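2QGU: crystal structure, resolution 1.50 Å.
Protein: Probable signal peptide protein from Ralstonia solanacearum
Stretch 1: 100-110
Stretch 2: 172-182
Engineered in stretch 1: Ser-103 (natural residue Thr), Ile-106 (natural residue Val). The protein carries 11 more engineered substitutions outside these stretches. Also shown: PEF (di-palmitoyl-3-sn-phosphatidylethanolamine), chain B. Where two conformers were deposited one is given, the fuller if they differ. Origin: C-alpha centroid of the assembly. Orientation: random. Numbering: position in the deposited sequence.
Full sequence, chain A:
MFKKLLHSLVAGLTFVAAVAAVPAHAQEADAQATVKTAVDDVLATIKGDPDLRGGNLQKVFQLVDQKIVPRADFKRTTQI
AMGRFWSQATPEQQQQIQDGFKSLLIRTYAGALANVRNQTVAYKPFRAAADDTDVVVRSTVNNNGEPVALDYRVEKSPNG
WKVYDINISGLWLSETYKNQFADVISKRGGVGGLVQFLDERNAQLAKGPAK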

# COMPACT_ATOMS: atom_id res chain seq x y z
N GLY A 100 -2.79 12.24 -0.97
CA GLY A 100 -4.22 11.92 -0.96
C GLY A 100 -4.50 10.45 -1.21
O GLY A 100 -5.39 9.87 -0.60
N PHE A 101 -3.72 9.85 -2.12
CA PHE A 101 -3.81 8.42 -2.42
C PHE A 101 -3.37 7.59 -1.20
O PHE A 101 -4.06 6.64 -0.81
CB PHE A 101 -2.95 8.15 -3.67
CG PHE A 101 -3.01 6.73 -4.21
CD1 PHE A 101 -4.10 5.90 -4.00
CD2 PHE A 101 -1.95 6.27 -4.99
CE1 PHE A 101 -4.11 4.60 -4.53
CE2 PHE A 101 -1.95 4.99 -5.52
CZ PHE A 101 -3.03 4.15 -5.29
N LYS A 102 -2.27 7.98 -0.57
CA LYS A 102 -1.81 7.33 0.66
C LYS A 102 -2.88 7.39 1.76
O LYS A 102 -3.21 6.38 2.37
CB LYS A 102 -0.51 7.95 1.14
CG LYS A 102 0.01 7.38 2.45
CD LYS A 102 1.31 8.07 2.83
CE LYS A 102 1.64 7.82 4.28
NZ LYS A 102 2.65 8.81 4.75
N SER A 103 -3.43 8.58 1.99
CA SER A 103 -4.50 8.73 2.96
C SER A 103 -5.72 7.86 2.63
O SER A 103 -6.29 7.23 3.52
CB SER A 103 -4.91 10.20 3.07
OG SER A 103 -6.10 10.35 3.84
N LEU A 104 -6.08 7.81 1.35
CA LEU A 104 -7.20 7.01 0.86
C LEU A 104 -7.02 5.53 1.20
O LEU A 104 -7.95 4.88 1.70
CB LEU A 104 -7.37 7.22 -0.65
CG LEU A 104 -8.33 6.36 -1.48
CD1 LEU A 104 -9.77 6.61 -1.10
CD2 LEU A 104 -8.14 6.65 -2.97
N LEU A 105 -5.83 5.01 0.95
CA LEU A 105 -5.51 3.61 1.24
C LEU A 105 -5.47 3.32 2.74
O LEU A 105 -6.01 2.30 3.18
CB LEU A 105 -4.21 3.18 0.58
CG LEU A 105 -4.21 3.16 -0.95
CD1 LEU A 105 -2.84 2.69 -1.43
CD2 LEU A 105 -5.32 2.26 -1.50
N ILE A 106 -4.84 4.20 3.52
CA ILE A 106 -4.76 3.98 4.96
C ILE A 106 -6.17 3.95 5.55
O ILE A 106 -6.52 3.05 6.32
CB ILE A 106 -3.87 5.03 5.68
CG1 ILE A 106 -2.42 4.95 5.18
CG2 ILE A 106 -3.91 4.82 7.20
CD1 ILE A 106 -1.52 6.05 5.74
N ARG A 107 -7.00 4.93 5.18
CA ARG A 107 -8.38 4.99 5.67
C ARG A 107 -9.22 3.78 5.24
O ARG A 107 -10.07 3.31 5.99
CB ARG A 107 -9.05 6.29 5.23
CG ARG A 107 -8.44 7.52 5.86
CD ARG A 107 -8.99 8.82 5.24
NE ARG A 107 -8.33 9.98 5.83
CZ ARG A 107 -8.70 10.56 6.97
NH1 ARG A 107 -9.75 10.10 7.64
NH2 ARG A 107 -8.02 11.60 7.43
N THR A 108 -8.96 3.28 4.03
CA THR A 108 -9.65 2.09 3.51
C THR A 108 -9.32 0.84 4.34
O THR A 108 -10.21 0.03 4.63
CB THR A 108 -9.30 1.87 2.01
OG1 THR A 108 -9.77 3.00 1.26
CG2 THR A 108 -9.97 0.61 1.46
N TYR A 109 -8.05 0.69 4.71
CA TYR A 109 -7.61 -0.54 5.37
C TYR A 109 -7.42 -0.40 6.87
O TYR A 109 -7.01 -1.36 7.53
CB TYR A 109 -6.34 -1.08 4.68
CG TYR A 109 -6.62 -1.48 3.25
CD1 TYR A 109 -7.43 -2.58 2.95
CD2 TYR A 109 -6.10 -0.74 2.19
CE1 TYR A 109 -7.71 -2.93 1.64
CE2 TYR A 109 -6.37 -1.09 0.87
CZ TYR A 109 -7.17 -2.18 0.61
OH TYR A 109 -7.45 -2.52 -0.70
N ALA A 110 -7.76 0.76 7.42
CA ALA A 110 -7.57 1.01 8.85
C ALA A 110 -8.35 0.02 9.71
O ALA A 110 -7.85 -0.42 10.75
CB ALA A 110 -7.97 2.43 9.20
C2 PEF B . -9.28 -8.69 6.36
C1 PEF B . -10.66 -9.35 6.45
N PEF B . -16.24 -8.26 8.15
C3 PEF B . -8.35 -9.33 7.36
C4 PEF B . -14.18 -8.18 6.83
C5 PEF B . -15.71 -8.18 6.79
C10 PEF B . -8.82 -7.69 4.30
C11 PEF B . -8.03 -7.63 3.00
C12 PEF B . -6.53 -7.60 3.30
C13 PEF B . -6.16 -6.25 3.90
C14 PEF B . -4.66 -6.06 3.95
C15 PEF B . -4.34 -4.67 4.49
C16 PEF B . -2.87 -4.32 4.26
C17 PEF B . -2.61 -2.84 4.51
C18 PEF B . -2.84 -2.02 3.25
C19 PEF B . -1.76 -0.96 3.08
C20 PEF B . -2.11 0.32 3.84
C21 PEF B . -0.99 1.35 3.73
C22 PEF B . -1.02 2.03 2.37
C23 PEF B . -0.06 3.23 2.34
C24 PEF B . 1.29 2.84 1.74
C25 PEF B . 2.38 3.81 2.19
C30 PEF B . -6.11 -9.42 7.99
C31 PEF B . -4.76 -9.06 8.12
C32 PEF B . -4.41 -7.79 7.69
C33 PEF B . -2.98 -7.44 8.14
C34 PEF B . -1.94 -7.55 7.01
C35 PEF B . -0.77 -6.57 7.19
C36 PEF B . -0.05 -6.41 6.00
C37 PEF B . 0.91 -5.40 6.07
C38 PEF B . 1.60 -5.29 4.85
C39 PEF B . 2.56 -4.10 4.82
C40 PEF B . 3.09 -3.83 3.39
C41 PEF B . 2.15 -2.89 2.60
C42 PEF B . 2.88 -2.20 1.44
C43 PEF B . 1.89 -1.66 0.41
C44 PEF B . 2.61 -0.87 -0.70
C45 PEF B . 1.62 -0.32 -1.73
O4 PEF B . -9.48 -6.72 4.66
O5 PEF B . -6.41 -10.54 8.38
O2 PEF B . -8.75 -8.84 5.03
O3 PEF B . -7.10 -8.61 7.48
O1P PEF B . -12.28 -11.15 8.37
O2P PEF B . -13.02 -8.94 9.43
O3P PEF B . -11.31 -8.92 7.64
O4P PEF B . -13.71 -9.51 7.12
P PEF B . -12.57 -9.70 8.25
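Stretch 2 172-182: WLSETYKNQFA

Stretch 2 opens with Trp-172 at the N-cap position and then runs as an α-helix from Leu-173 onward, crossing the helix of stretch 1 at 120°, so the two helices run in partly opposed directions. The axes come no closer than 13.3 Å, a gap that large side chains fill; no direct hydrogen bond joins the stretches. Trp-172 itself stays out of reach, but its O accepts the first helical bond, from Thr-176 N at 3.1 Å. Leu-173 makes the first contact: its CD1 lies 4.1 Å from Leu-105 CD2 and 3.9 Å from Tyr-109 CE2, and its CD2 3.6 Å from Tyr-109 OH; a branched aliphatic side chain suits this buried place. Ser-174, Glu-175 and Thr-176 make no contact. One turn on from Leu-173, Tyr-177 is the centre of the interface. Phe-101 CE1 sits over one face of the Tyr-177 ring, 3.5 Å from Tyr-177 CG, while Leu-105 CD2 approaches Tyr-177 CE2 at 3.6 Å and Leu-104 CD2 approaches Tyr-177 CE1 at 4.0 Å. The broad ring thus serves three apolar neighbours, and its hydroxyl reaches a water 2.7 Å from Tyr-177 OH that also bonds Tyr-109 OH at 2.8 Å. A turn later, Phe-181 directs its edge at the face of Phe-101, with Phe-181 CZ 3.7 Å from Phe-101 CD1; a flat, wholly apolar ring suits this buried place.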

# COMPACT_ATOMS: atom_id res chain seq x y z
N TRP A 172 -3.99 -6.41 -8.02
CA TRP A 172 -2.89 -5.50 -7.69
C TRP A 172 -3.44 -4.10 -7.52
O TRP A 172 -4.08 -3.57 -8.42
CB TRP A 172 -1.84 -5.50 -8.80
CG TRP A 172 -1.02 -6.74 -8.80
CD1 TRP A 172 -1.09 -7.77 -9.70
CD2 TRP A 172 -0.02 -7.11 -7.84
NE1 TRP A 172 -0.19 -8.75 -9.37
CE2 TRP A 172 0.48 -8.38 -8.23
CE3 TRP A 172 0.50 -6.50 -6.70
CZ2 TRP A 172 1.48 -9.04 -7.51
CZ3 TRP A 172 1.49 -7.16 -5.98
CH2 TRP A 172 1.97 -8.42 -6.39
N LEU A 173 -3.19 -3.50 -6.36
CA LEU A 173 -3.74 -2.18 -6.08
C LEU A 173 -3.30 -1.12 -7.10
O LEU A 173 -4.12 -0.29 -7.50
CB LEU A 173 -3.43 -1.73 -4.65
CG LEU A 173 -4.16 -2.43 -3.49
CD1 LEU A 173 -4.08 -1.56 -2.25
CD2 LEU A 173 -5.62 -2.77 -3.81
N SER A 174 -2.05 -1.15 -7.53
CA SER A 174 -1.61 -0.14 -8.51
C SER A 174 -2.43 -0.24 -9.80
O SER A 174 -2.68 0.79 -10.44
CB SER A 174 -0.11 -0.21 -8.79
OG SER A 174 0.21 -1.29 -9.64
N GLU A 175 -2.85 -1.45 -10.16
CA GLU A 175 -3.66 -1.65 -11.37
C GLU A 175 -5.10 -1.18 -11.17
O GLU A 175 -5.65 -0.50 -12.02
CB GLU A 175 -3.62 -3.12 -11.81
CG GLU A 175 -4.23 -3.38 -13.20
CD GLU A 175 -3.41 -2.79 -14.36
OE1 GLU A 175 -2.24 -2.40 -14.16
OE2 GLU A 175 -3.96 -2.72 -15.48
N THR A 176 -5.70 -1.54 -10.04
CA THR A 176 -7.05 -1.09 -9.73
C THR A 176 -7.11 0.43 -9.77
O THR A 176 -8.01 1.00 -10.40
CB THR A 176 -7.49 -1.58 -8.35
OG1 THR A 176 -7.46 -3.01 -8.32
CG2 THR A 176 -8.90 -1.09 -8.02
N TYR A 177 -6.16 1.08 -9.11
CA TYR A 177 -6.16 2.53 -9.05
C TYR A 177 -5.71 3.20 -10.34
O TYR A 177 -6.17 4.30 -10.66
CB TYR A 177 -5.43 3.04 -7.81
CG TYR A 177 -6.24 2.73 -6.57
CD1 TYR A 177 -7.29 3.56 -6.19
CD2 TYR A 177 -5.98 1.60 -5.80
CE1 TYR A 177 -8.06 3.28 -5.06
CE2 TYR A 177 -6.74 1.30 -4.68
CZ TYR A 177 -7.78 2.15 -4.31
OH TYR A 177 -8.53 1.86 -3.20
N LYS A 178 -4.86 2.54 -11.12
CA LYS A 178 -4.55 3.02 -12.47
C LYS A 178 -5.84 3.16 -13.28
O LYS A 178 -6.07 4.20 -13.92
CB LYS A 178 -3.58 2.09 -13.19
CG LYS A 178 -3.15 2.58 -14.57
CD LYS A 178 -2.27 1.55 -15.27
CE LYS A 178 -2.06 1.89 -16.73
NZ LYS A 178 -3.32 1.75 -17.52
N ASN A 179 -6.68 2.14 -13.25
CA ASN A 179 -7.92 2.16 -14.02
C ASN A 179 -8.90 3.18 -13.46
O ASN A 179 -9.53 3.92 -14.21
CB ASN A 179 -8.55 0.77 -14.08
CG ASN A 179 -7.71 -0.21 -14.86
OD1 ASN A 179 -7.67 -1.40 -14.53
ND2 ASN A 179 -7.04 0.26 -15.90
N GLN A 180 -9.02 3.22 -12.14
CA GLN A 180 -9.92 4.16 -11.48
C GLN A 180 -9.50 5.60 -11.77
O GLN A 180 -10.34 6.44 -12.12
CB GLN A 180 -9.96 3.91 -9.98
CG GLN A 180 -10.92 4.81 -9.21
CD GLN A 180 -11.01 4.40 -7.76
OE1 GLN A 180 -11.57 3.36 -7.43
NE2 GLN A 180 -10.44 5.22 -6.89
N PHE A 181 -8.20 5.88 -11.66
CA PHE A 181 -7.71 7.24 -11.86
C PHE A 181 -7.82 7.68 -13.31
O PHE A 181 -8.13 8.84 -13.58
CB PHE A 181 -6.26 7.41 -11.37
CG PHE A 181 -6.08 7.32 -9.86
CD1 PHE A 181 -7.17 7.18 -8.99
CD2 PHE A 181 -4.80 7.39 -9.32
CE1 PHE A 181 -6.97 7.10 -7.59
CE2 PHE A 181 -4.60 7.32 -7.94
CZ PHE A 181 -5.68 7.17 -7.08
N ALA A 182 -7.56 6.77 -14.25
CA ALA A 182 -7.66 7.13 -15.67
C ALA A 182 -9.10 7.52 -16.01
O ALA A 182 -9.33 8.47 -16.76
CB ALA A 182 -7.20 5.98 -16.56
O HOH W 1 -8.75 -0.67 -2.30